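Side-chain contact in Lys-gingipain W83 (Porphyromonas gingivalis, PDB 3M1H), which cleaves proteins after lysine as a secreted cysteine protease, the piece described here being its K3 cleaved adhesin domain, a calcium-binding beta jelly roll: residues E8-N12 with G13-S17. Residues are numbered along the deposited sequence; the frame is centred on the assembly and turned at random.
With CA (calcium ion), chain F; NA (sodium ion), chain I.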
ATOM      1  N   GLU A   8       5.829  11.501  -1.575  1.00 13.18           N
ATOM      2  CA  GLU A   8       5.553  10.795  -2.811  1.00 13.77           C
ATOM      3  C   GLU A   8       4.059  10.750  -3.132  1.00 13.51           C
ATOM      4  O   GLU A   8       3.232  10.180  -2.367  1.00 13.89           O
ATOM      5  CB  GLU A   8       6.097   9.375  -2.738  1.00 12.23           C
ATOM      6  CG  GLU A   8       5.983   8.634  -4.054  1.00 12.85           C
ATOM      7  CD  GLU A   8       6.527   9.468  -5.213  1.00 13.02           C
ATOM      8  OE1 GLU A   8       7.679   9.930  -5.100  1.00 18.18           O
ATOM      9  OE2 GLU A   8       5.794   9.638  -6.202  1.00 15.63           O
ATOM     10  N   ASP A   9       3.726  11.301  -4.297  1.00 13.03           N
ATOM     11  CA  ASP A   9       2.346  11.402  -4.765  1.00 12.00           C
ATOM     12  C   ASP A   9       2.010  10.365  -5.835  1.00 10.87           C
ATOM     13  O   ASP A   9       0.882  10.315  -6.296  1.00 12.16           O
ATOM     14  CB  ASP A   9       1.995  12.835  -5.254  1.00 14.80           C
ATOM     15  CG  ASP A   9       2.889  13.325  -6.379  1.00 15.35           C
ATOM     16  OD1 ASP A   9       3.522  12.502  -7.083  1.00 17.79           O
ATOM     17  OD2 ASP A   9       2.922  14.587  -6.539  1.00 22.22           O
ATOM     18  N   PHE A  10       3.001   9.608  -6.263  1.00 12.55           N
ATOM     19  CA  PHE A  10       2.874   8.553  -7.287  1.00 10.50           C
ATOM     20  C   PHE A  10       2.446   9.038  -8.669  1.00 12.43           C
ATOM     21  O   PHE A  10       2.136   8.217  -9.529  1.00 13.76           O
ATOM     22  CB  PHE A  10       1.999   7.375  -6.786  1.00 12.45           C
ATOM     23  CG  PHE A  10       2.564   6.747  -5.543  1.00 12.91           C
ATOM     24  CD1 PHE A  10       3.600   5.832  -5.629  1.00 13.91           C
ATOM     25  CD2 PHE A  10       2.091   7.086  -4.295  1.00 14.19           C
ATOM     26  CE1 PHE A  10       4.187   5.257  -4.502  1.00 12.44           C
ATOM     27  CE2 PHE A  10       2.679   6.529  -3.159  1.00 13.29           C
ATOM     28  CZ  PHE A  10       3.717   5.619  -3.263  1.00 11.63           C
ATOM     29  N   GLU A  11       2.485  10.360  -8.905  1.00 13.07           N
ATOM     30  CA  GLU A  11       1.979  10.866 -10.161  1.00 16.13           C
ATOM     31  C   GLU A  11       2.881  10.508 -11.351  1.00 18.54           C
ATOM     32  O   GLU A  11       2.405  10.508 -12.491  1.00 20.54           O
ATOM     33  CB  GLU A  11       1.724  12.361 -10.067  1.00 16.31           C
ATOM     34  CG  GLU A  11       0.649  12.708  -9.033  1.00 15.03           C
ATOM     35  CD  GLU A  11      -0.697  12.041  -9.295  1.00 20.27           C
ATOM     36  OE1 GLU A  11      -1.188  12.039 -10.453  1.00 18.66           O
ATOM     37  OE2 GLU A  11      -1.324  11.516  -8.330  1.00 17.12           O
ATOM     38  N   ASN A  12       4.135  10.164 -11.079  1.00 17.70           N
ATOM     39  CA  ASN A  12       4.998   9.546 -12.081  1.00 19.92           C
ATOM     40  C   ASN A  12       5.218   8.049 -11.935  1.00 21.28           C
ATOM     41  O   ASN A  12       6.224   7.490 -12.394  1.00 22.08           O
ATOM     42  CB  ASN A  12       6.320  10.307 -12.120  1.00 21.53           C
ATOM     43  CG  ASN A  12       6.102  11.745 -12.511  1.00 26.55           C
ATOM     44  OD1 ASN A  12       5.585  12.014 -13.599  1.00 30.57           O
ATOM     45  ND2 ASN A  12       6.410  12.660 -11.619  1.00 33.58           N
ATOM     46  N   GLY A  13       4.241   7.377 -11.334  1.00 16.42           N
ATOM     47  CA  GLY A  13       4.365   5.943 -11.044  1.00 14.73           C
ATOM     48  C   GLY A  13       5.150   5.690  -9.769  1.00 14.33           C
ATOM     49  O   GLY A  13       5.473   6.616  -9.033  1.00 15.45           O
ATOM     50  N   ILE A  14       5.423   4.408  -9.526  1.00 14.79           N
ATOM     51  CA  ILE A  14       6.334   4.009  -8.467  1.00 14.26           C
ATOM     52  C   ILE A  14       7.724   4.469  -8.901  1.00 14.98           C
ATOM     53  O   ILE A  14       8.222   4.007  -9.932  1.00 16.96           O
ATOM     54  CB  ILE A  14       6.358   2.502  -8.230  1.00 14.33           C
ATOM     55  CG1 ILE A  14       4.974   1.975  -7.839  1.00 14.17           C
ATOM     56  CG2 ILE A  14       7.368   2.193  -7.150  1.00 14.25           C
ATOM     57  CD1 ILE A  14       4.886   0.472  -7.731  1.00 14.02           C
ATOM     58  N   PRO A  15       8.343   5.369  -8.137  1.00 12.90           N
ATOM     59  CA  PRO A  15       9.667   5.820  -8.555  1.00 14.34           C
ATOM     60  C   PRO A  15      10.675   4.668  -8.545  1.00 14.71           C
ATOM     61  O   PRO A  15      10.563   3.724  -7.739  1.00 15.13           O
ATOM     62  CB  PRO A  15      10.004   6.904  -7.515  1.00 17.97           C
ATOM     63  CG  PRO A  15       8.679   7.283  -6.894  1.00 18.76           C
ATOM     64  CD  PRO A  15       7.935   6.003  -6.877  1.00 14.76           C
ATOM     65  N   ALA A  16      11.662   4.736  -9.441  1.00 13.93           N
ATOM     66  CA  ALA A  16      12.747   3.777  -9.493  1.00 15.74           C
ATOM     67  C   ALA A  16      13.505   3.631  -8.165  1.00 15.32           C
ATOM     68  O   ALA A  16      14.080   2.570  -7.922  1.00 18.53           O
ATOM     69  CB  ALA A  16      13.736   4.203 -10.574  1.00 18.60           C
ATOM     70  N   SER A  17      13.508   4.672  -7.327  1.00 15.51           N
ATOM     71  CA  SER A  17      14.186   4.682  -6.024  1.00 13.86           C
ATOM     72  C   SER A  17      13.469   3.797  -4.950  1.00 13.58           C
ATOM     73  O   SER A  17      14.100   3.410  -3.961  1.00 16.50           O
ATOM     74  CB  SER A  17      14.253   6.124  -5.504  1.00 17.35           C
ATOM     75  OG  SER A  17      12.967   6.717  -5.463  1.00 17.78           O
TER
HETATM   76 CA    CA F2002      -1.493  10.599  -6.182  1.00 12.51          CA
HETATM   77 NA    NA I2005      13.370   0.125  -7.746  1.00 22.92          NA
HETATM   78  O   HOH W   1       5.837   9.310  -8.937  1.00 17.85           O
HETATM   79  O   HOH W   2       7.634   4.540 -12.547  1.00 35.11           O
HETATM   80  O   HOH W   3      11.113   0.765  -8.423  1.00 21.26           O
HETATM   81  O   HOH W   4      -1.270  12.620  -4.954  1.00 14.36           O
HETATM   82  O   HOH W   5      14.910   0.097  -6.081  1.00 31.25           O
HETATM   83  O   HOH W   6      13.299   0.214 -10.000  1.00 37.11           O
HETATM   84  O   HOH W   7      14.050  -1.989  -7.091  1.00 38.33           O
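Glu8 and Pro15 meet across a loop that leaves strand 4-8 of this jelly roll: the carboxylate reaches the pyrrolidine ring at its outer carbon, Glu8 OE1 lying 3.4 Å from Pro15 CG. The glutamate gets there by folding back on itself. With its CG anti to the backbone N (chi1 -173°), that carbon lies 3.7 Å above the plane of the Phe10 ring, over its centre; the bend at chi2 (49°) then carries the carboxylate off toward Pro15 and the turn. The other oxygen, Glu8 OE2, accepts the backbone N-H of Phe10 on its anti side at 2.8 Å. It also accepts a hydrogen bond from a water, which donates again to Gly13 O and accepts from the N-H of Asn12, a three-way bridge between carboxylate and turn. Phe10 to Gly13 form a type I turn closed by Gly13 N to Phe10 O at 2.9 Å. The Phe10 ring turns an edge to Ile14 CA and also meets Trp18 edge-to-face. On the calcium side, Asp9 OD1 takes the N-H of Glu11 in an Asx turn, a nearly straight bond of 3.0 Å. Asp9 O and Glu11 OE2, the latter 2.3 Å from the ion, bind calcium with Ser46, Ile48 and Asp171. One acidic side chain thus lies over the ring, is bonded to the turn directly and through water, and packs against the proline; its bound N-H and water probably stabilise the negative charge in a loop that also supplies two calcium ligands.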